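Local coordinates for transmembrane oligosaccharyl transferase (Archaeoglobus fulgidus, PDB 3WAJ), which is an archaeal membrane protein of the STT3/AglB oligosaccharyl transferase family, with a helical transmembrane region of the GT-C class and a large C-terminal globular region, at residues G650-N653 / D657-L660; A750-Y755 / V763-S768. One frame throughout, in Å; residues are numbered along the deposited sequence.

Contact 1: residues G650-N653 / D657-L660; sequences GYAN and DIPL
A652 and I658 make the apolar part of this small contact: the methyl CB of A652 meets the CG1 methylene of I658 at 3.6 Å. CG1 stands anti to the carbonyl carbon of I658, beside its backbone N (chi1 -63°), and this turn carries the branch back to the alanine although the CB bond itself does not aim there. The same A652 methyl also touches the CB of D657 at 3.8 Å, lying against both residues at the start of the returning chain. On the polar side, the end of the N653 side chain comes near the D657 carboxylate where both residues are exposed, the amide and carboxylate planes turned 39° apart. The backbones are closest at A652 and D657, with CA atoms 5.8 Å apart, after which 657-660 leads away from the strand. Of the touching residues only A652 is buried. Strand 649-652 forms an edge of a three-stranded antiparallel sheet, its G650 and A652 bonded through the backbone to Y642 and Y640 of the central strand 640-643. The loop leading to strand 663-664 lies against strand 640-643, where A652, I658 and P659 all touch Y642.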
loop_
_atom_site.group_PDB
_atom_site.type_symbol
_atom_site.label_atom_id
_atom_site.label_comp_id
_atom_site.label_asym_id
_atom_site.label_seq_id
_atom_site.Cartn_x
_atom_site.Cartn_y
_atom_site.Cartn_z
ATOM N N GLY A 650 34.732 -3.224 19.088
ATOM C CA GLY A 650 33.939 -3.432 20.278
ATOM C C GLY A 650 32.452 -3.459 20.016
ATOM O O GLY A 650 31.981 -3.096 18.924
ATOM N N TYR A 651 31.720 -3.900 21.037
ATOM C CA TYR A 651 30.276 -3.795 21.082
ATOM C C TYR A 651 29.855 -2.980 22.317
ATOM O O TYR A 651 30.325 -3.203 23.432
ATOM C CB TYR A 651 29.635 -5.186 21.121
ATOM C CG TYR A 651 28.135 -5.150 21.371
ATOM C CD1 TYR A 651 27.251 -4.854 20.343
ATOM C CD2 TYR A 651 27.607 -5.412 22.636
ATOM C CE1 TYR A 651 25.884 -4.820 20.562
ATOM C CE2 TYR A 651 26.254 -5.383 22.862
ATOM C CZ TYR A 651 25.390 -5.087 21.822
ATOM O OH TYR A 651 24.030 -5.052 22.036
ATOM N N ALA A 652 28.954 -2.036 22.116
ATOM C CA ALA A 652 28.372 -1.301 23.237
ATOM C C ALA A 652 26.858 -1.502 23.234
ATOM O O ALA A 652 26.217 -1.347 22.197
ATOM C CB ALA A 652 28.719 0.165 23.140
ATOM N N ASN A 653 26.289 -1.837 24.391
ATOM C CA ASN A 653 24.845 -2.017 24.492
ATOM C C ASN A 653 24.137 -0.699 24.308
ATOM O O ASN A 653 22.947 -0.658 24.038
ATOM C CB ASN A 653 24.458 -2.630 25.834
ATOM C CG ASN A 653 25.526 -2.447 26.881
ATOM O OD1 ASN A 653 26.481 -1.697 26.679
ATOM N ND2 ASN A 653 25.382 -3.134 28.005
ATOM N N ASP A 657 28.190 4.367 25.569
ATOM C CA ASP A 657 29.388 3.644 25.992
ATOM C C ASP A 657 30.472 3.691 24.920
ATOM O O ASP A 657 31.552 3.116 25.083
ATOM C CB ASP A 657 29.039 2.187 26.305
ATOM C CG ASP A 657 28.230 2.044 27.569
ATOM O OD1 ASP A 657 28.619 2.655 28.584
ATOM O OD2 ASP A 657 27.206 1.328 27.543
ATOM N N ILE A 658 30.166 4.371 23.819
ATOM C CA ILE A 658 31.052 4.438 22.670
ATOM C C ILE A 658 31.907 5.711 22.733
ATOM O O ILE A 658 31.361 6.818 22.706
ATOM C CB ILE A 658 30.242 4.398 21.358
ATOM C CG1 ILE A 658 29.485 3.068 21.236
ATOM C CG2 ILE A 658 31.147 4.618 20.158
ATOM C CD1 ILE A 658 28.493 3.043 20.084
ATOM N N PRO A 659 33.246 5.550 22.835
ATOM C CA PRO A 659 34.157 6.699 22.939
ATOM C C PRO A 659 33.890 7.649 21.791
ATOM O O PRO A 659 33.618 7.170 20.686
ATOM C CB PRO A 659 35.550 6.075 22.748
ATOM C CG PRO A 659 35.405 4.673 23.158
ATOM C CD PRO A 659 33.970 4.263 22.870
ATOM N N LEU A 660 33.940 8.955 22.051
ATOM C CA LEU A 660 33.822 9.951 20.988
ATOM C C LEU A 660 34.829 9.634 19.878
ATOM O O LEU A 660 35.885 9.046 20.140
ATOM C CB LEU A 660 34.061 11.368 21.534
ATOM C CG LEU A 660 32.946 12.030 22.355
ATOM C CD1 LEU A 660 33.399 13.353 22.996
ATOM C CD2 LEU A 660 31.731 12.252 21.496
#

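Contact 2: residues A750-Y755 / V763-S768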
loop_
_atom_site.group_PDB
_atom_site.type_symbol
_atom_site.label_atom_id
_atom_site.label_comp_id
_atom_site.label_asym_id
_atom_site.label_seq_id
_atom_site.Cartn_x
_atom_site.Cartn_y
_atom_site.Cartn_z
ATOM N N ALA A 750 26.528 -11.220 15.839
ATOM C CA ALA A 750 26.148 -10.718 17.162
ATOM C C ALA A 750 25.645 -11.823 18.087
ATOM O O ALA A 750 26.053 -11.911 19.251
ATOM C CB ALA A 750 25.099 -9.647 17.031
ATOM N N TYR A 751 24.756 -12.667 17.567
ATOM C CA TYR A 751 24.230 -13.771 18.363
ATOM C C TYR A 751 25.336 -14.684 18.903
ATOM O O TYR A 751 25.385 -14.965 20.104
ATOM C CB TYR A 751 23.183 -14.576 17.579
ATOM C CG TYR A 751 22.768 -15.850 18.282
ATOM C CD1 TYR A 751 21.955 -15.824 19.416
ATOM C CD2 TYR A 751 23.202 -17.079 17.823
ATOM C CE1 TYR A 751 21.586 -17.003 20.062
ATOM C CE2 TYR A 751 22.834 -18.251 18.460
ATOM C CZ TYR A 751 22.030 -18.207 19.571
ATOM O OH TYR A 751 21.689 -19.391 20.169
ATOM N N THR A 752 26.221 -15.136 18.014
ATOM C CA THR A 752 27.302 -16.048 18.408
ATOM C C THR A 752 28.246 -15.435 19.437
ATOM O O THR A 752 28.863 -16.147 20.218
ATOM C CB THR A 752 28.145 -16.538 17.195
ATOM O OG1 THR A 752 28.894 -15.445 16.656
ATOM C CG2 THR A 752 27.266 -17.115 16.112
ATOM N N GLN A 753 28.373 -14.115 19.418
ATOM C CA GLN A 753 29.315 -13.420 20.293
ATOM C C GLN A 753 28.714 -12.974 21.622
ATOM O O GLN A 753 29.380 -13.049 22.647
ATOM C CB GLN A 753 29.917 -12.222 19.562
ATOM C CG GLN A 753 30.757 -12.616 18.353
ATOM C CD GLN A 753 31.936 -13.502 18.735
ATOM O OE1 GLN A 753 32.621 -13.254 19.733
ATOM N NE2 GLN A 753 32.169 -14.545 17.944
ATOM N N LEU A 754 27.457 -12.534 21.606
ATOM C CA LEU A 754 26.833 -11.970 22.804
ATOM C C LEU A 754 25.897 -12.919 23.557
ATOM O O LEU A 754 25.802 -12.852 24.778
ATOM C CB LEU A 754 26.072 -10.688 22.453
ATOM C CG LEU A 754 26.805 -9.691 21.562
ATOM C CD1 LEU A 754 25.845 -8.578 21.141
ATOM C CD2 LEU A 754 28.041 -9.120 22.270
ATOM N N TYR A 755 25.200 -13.791 22.834
ATOM C CA TYR A 755 24.020 -14.447 23.388
ATOM C C TYR A 755 24.035 -15.968 23.313
ATOM O O TYR A 755 23.412 -16.630 24.139
ATOM C CB TYR A 755 22.740 -13.894 22.720
ATOM C CG TYR A 755 22.635 -12.390 22.821
ATOM C CD1 TYR A 755 22.908 -11.751 24.015
ATOM C CD2 TYR A 755 22.285 -11.610 21.727
ATOM C CE1 TYR A 755 22.837 -10.382 24.130
ATOM C CE2 TYR A 755 22.205 -10.226 21.836
ATOM C CZ TYR A 755 22.488 -9.628 23.055
ATOM O OH TYR A 755 22.429 -8.272 23.224
ATOM N N VAL A 763 24.204 -21.278 14.866
ATOM C CA VAL A 763 23.835 -20.747 13.563
ATOM C C VAL A 763 25.105 -20.428 12.765
ATOM O O VAL A 763 26.062 -19.867 13.303
ATOM C CB VAL A 763 22.953 -19.479 13.707
ATOM C CG1 VAL A 763 23.716 -18.376 14.430
ATOM C CG2 VAL A 763 22.457 -18.989 12.345
ATOM N N LYS A 764 25.134 -20.791 11.486
ATOM C CA LYS A 764 26.308 -20.462 10.688
ATOM C C LYS A 764 26.276 -19.003 10.262
ATOM O O LYS A 764 25.205 -18.449 9.972
ATOM C CB LYS A 764 26.470 -21.397 9.482
ATOM C CG LYS A 764 27.008 -22.752 9.874
ATOM C CD LYS A 764 27.402 -23.604 8.674
ATOM C CE LYS A 764 26.216 -23.902 7.767
ATOM N NZ LYS A 764 26.490 -25.069 6.874
ATOM N N ILE A 765 27.455 -18.380 10.250
ATOM C CA ILE A 765 27.582 -17.000 9.799
ATOM C C ILE A 765 27.631 -17.003 8.269
ATOM O O ILE A 765 28.671 -17.266 7.670
ATOM C CB ILE A 765 28.791 -16.307 10.457
ATOM C CG1 ILE A 765 28.566 -16.284 11.969
ATOM C CG2 ILE A 765 28.973 -14.886 9.906
ATOM C CD1 ILE A 765 29.639 -15.597 12.738
ATOM N N ALA A 766 26.474 -16.746 7.656
ATOM C CA ALA A 766 26.271 -16.878 6.211
ATOM C C ALA A 766 24.950 -16.247 5.804
ATOM O O ALA A 766 24.010 -16.211 6.604
ATOM C CB ALA A 766 26.282 -18.342 5.807
ATOM N N PRO A 767 24.863 -15.770 4.548
ATOM C CA PRO A 767 23.577 -15.222 4.123
ATOM C C PRO A 767 22.630 -16.376 3.778
ATOM O O PRO A 767 23.006 -17.528 3.957
ATOM C CB PRO A 767 23.938 -14.411 2.870
ATOM C CG PRO A 767 25.106 -15.139 2.270
ATOM C CD PRO A 767 25.889 -15.688 3.484
ATOM N N SER A 768 21.427 -16.074 3.301
ATOM C CA SER A 768 20.405 -17.094 3.076
ATOM C C SER A 768 19.377 -16.509 2.114
ATOM O O SER A 768 19.490 -15.341 1.698
ATOM C CB SER A 768 19.734 -17.465 4.390
ATOM O OG SER A 768 18.892 -16.396 4.830
#
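V763 packs against Y751 and T752 chiefly through its CG1 methyl. That methyl approaches the Y751 ring obliquely, 3.7 Å from CD2 and 4.1 Å from CE2, and lies 4.1 Å from CG2 of T752. Its position between the backbone N and the carbonyl carbon of V763 (chi1 62°) turns it toward the helix. Y751 is buried: its ring also meets F685 edge-to-face, and its hydroxyl is hydrogen-bonded to I761 O, in the connection just ahead of V763. The tyrosine therefore touches the returning chain with its ring and bonds to it with its OH. Packing is sparser at I765, which buries less surface here than V763 and has a single contact, CD1 to T752 OG1 at 4.0 Å; its side chain also touches V745 and Y749, earlier in helix 740-755. T752 is partly exposed, and Q753, next along the helix, is exposed. Beyond I765 the chain leaves 750-755, while K748 and E744 of the same helix bond A766 O and S768 OG. Between the two segments the contact is apolar, mainly methyl against ring and methyl against methyl. I765 CD1 offers T752 only van der Waals contact; the threonine hydroxyl finds its polar partner in Y749 O.

In the fold
Contact 1 closes before contact 2 opens, and their centres lie about 20 Å apart, both on the same side of the chain's centre. Contact 1 belongs to strand 649-652 and the loop between it and strand 663-664 of a three-stranded sheet; contact 2 joins the last part of helix 740-755 to the loop entering strand 771-776 of the mixed five-stranded sheet. Y651 bridges them by packing: its CZ is 3.6 Å from CD1 of L754, and its OH makes a packing contact at 3.8 Å with OH of Y755. The end of helix 740-755 thus lies between the small sheet and, through Y751 and T752, the loop leading to the five-stranded sheet.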